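Local coordinates for protein YrdA (Escherichia coli, PDB 3TIO) that binds zinc between the subunits of a trimer and is a homologue of gamma-class carbonic anhydrases, at residues D85-H90 with R161-N166. The protein carries 1 engineered substitution. Numbering follows the deposited sequence.
Sequences DVTVGH and RYSANN. With ZN (zinc ion), chain I.
Asp85 presents its flat carboxylate to the C-terminal helix by the CB–OD2 edge, where the methyl of Ala164 lies, tilted out of the plane toward one face. A water tilted toward that same face donates to both Asp85 OD2 (2.8 Å) and the amide oxygen OD1 of Asn165, while Arg56 forms a salt bridge with OD2. The apolar part is short and close: Ala164 CB sits 3.6 Å from Asp85 CA and 3.8 Å from Asp85 CB.

Two residues further along the same coil, two hydroxyls meet tip to tip, Ser163 OG lying 2.7 Å from Thr87 OG1 in a hydrogen bond. Ser163 OG reaches the strand by swinging away from its own backbone N (chi1 176°), and it also rests 3.3 Å from Thr87 CG2. Asn58 ND2 gives Thr87 OG1 a second hydrogen bond, fixing the hydroxyl from the neighbouring coil.

At the segment's far end, His90 turns NE2 to a zinc ion at 2.1 Å, joined there by His66, His69 and His95 of the second subunit, its ring meeting that of His66 steeply. The whole illustrates a hexapeptide-repeat left-handed beta-helix, its flank packed by helix 154-176, carrying the intersubunit metal site characteristic of gamma-class carbonic anhydrases.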
# COMPACT_ATOMS: atom_id res chain seq x y z
N ASP A 85 10.76 -6.11 20.25
CA ASP A 85 10.27 -7.41 19.80
C ASP A 85 8.89 -7.30 19.14
O ASP A 85 8.03 -8.17 19.30
CB ASP A 85 10.21 -8.39 20.97
CG ASP A 85 11.57 -8.67 21.57
OD1 ASP A 85 11.70 -8.62 22.81
OD2 ASP A 85 12.52 -8.93 20.80
N VAL A 86 8.69 -6.22 18.39
CA VAL A 86 7.42 -6.00 17.70
C VAL A 86 7.56 -6.42 16.24
O VAL A 86 8.58 -6.15 15.60
CB VAL A 86 7.00 -4.52 17.75
CG1 VAL A 86 5.80 -4.28 16.83
CG2 VAL A 86 6.65 -4.13 19.18
N THR A 87 6.54 -7.10 15.74
CA THR A 87 6.52 -7.54 14.36
C THR A 87 5.47 -6.72 13.62
O THR A 87 4.27 -6.90 13.83
CB THR A 87 6.16 -9.04 14.26
OG1 THR A 87 7.22 -9.82 14.84
CG2 THR A 87 5.98 -9.47 12.80
N VAL A 88 5.92 -5.79 12.78
CA VAL A 88 5.01 -4.97 12.00
C VAL A 88 4.94 -5.60 10.62
O VAL A 88 5.89 -5.53 9.84
CB VAL A 88 5.50 -3.51 11.92
CG1 VAL A 88 4.57 -2.69 11.03
CG2 VAL A 88 5.56 -2.92 13.32
N GLY A 89 3.80 -6.22 10.33
CA GLY A 89 3.59 -6.91 9.07
C GLY A 89 3.72 -6.10 7.79
O GLY A 89 3.77 -4.88 7.82
N HIS A 90 3.76 -6.80 6.66
CA HIS A 90 3.88 -6.14 5.37
C HIS A 90 2.73 -5.16 5.16
O HIS A 90 1.60 -5.41 5.58
CB HIS A 90 3.80 -7.15 4.22
CG HIS A 90 4.75 -8.30 4.34
ND1 HIS A 90 6.10 -8.18 4.14
CD2 HIS A 90 4.52 -9.61 4.59
CE1 HIS A 90 6.67 -9.36 4.25
NE2 HIS A 90 5.73 -10.25 4.52
N ARG A 161 7.29 -13.90 20.40
CA ARG A 161 8.72 -13.81 20.63
C ARG A 161 9.48 -14.43 19.46
O ARG A 161 10.44 -13.84 18.96
CB ARG A 161 9.10 -14.52 21.93
CG ARG A 161 8.70 -13.78 23.21
CD ARG A 161 8.98 -14.63 24.45
NE ARG A 161 8.71 -13.91 25.69
CZ ARG A 161 9.50 -12.98 26.22
NH1 ARG A 161 10.63 -12.65 25.61
NH2 ARG A 161 9.17 -12.39 27.35
N TYR A 162 9.05 -15.61 19.04
CA TYR A 162 9.71 -16.29 17.93
C TYR A 162 9.65 -15.45 16.66
O TYR A 162 10.63 -15.39 15.91
CB TYR A 162 9.06 -17.66 17.68
CG TYR A 162 9.22 -18.63 18.84
CD1 TYR A 162 10.48 -18.88 19.39
CD2 TYR A 162 8.12 -19.29 19.38
CE1 TYR A 162 10.64 -19.77 20.45
CE2 TYR A 162 8.27 -20.18 20.44
CZ TYR A 162 9.53 -20.42 20.97
OH TYR A 162 9.68 -21.29 22.02
N SER A 163 8.52 -14.80 16.42
CA SER A 163 8.37 -13.97 15.24
C SER A 163 9.45 -12.89 15.19
O SER A 163 10.11 -12.70 14.18
CB SER A 163 6.99 -13.31 15.22
OG SER A 163 6.88 -12.41 14.12
N ALA A 164 9.62 -12.18 16.30
CA ALA A 164 10.62 -11.13 16.39
C ALA A 164 12.02 -11.73 16.25
O ALA A 164 12.86 -11.21 15.52
CB ALA A 164 10.50 -10.39 17.72
N ASN A 165 12.26 -12.83 16.96
CA ASN A 165 13.56 -13.50 16.92
C ASN A 165 13.92 -13.93 15.51
O ASN A 165 15.05 -13.76 15.06
CB ASN A 165 13.57 -14.74 17.82
CG ASN A 165 13.49 -14.40 19.29
OD1 ASN A 165 13.57 -13.24 19.69
ND2 ASN A 165 13.34 -15.43 20.12
N ASN A 166 12.95 -14.51 14.81
CA ASN A 166 13.19 -14.97 13.45
C ASN A 166 13.54 -13.81 12.52
O ASN A 166 14.42 -13.94 11.67
CB ASN A 166 11.98 -15.73 12.90
CG ASN A 166 11.77 -17.05 13.61
OD1 ASN A 166 12.71 -17.65 14.14
ND2 ASN A 166 10.53 -17.53 13.60
ZN ZN I . 5.99 -12.29 4.67
O HOH W 1 13.90 -10.44 18.89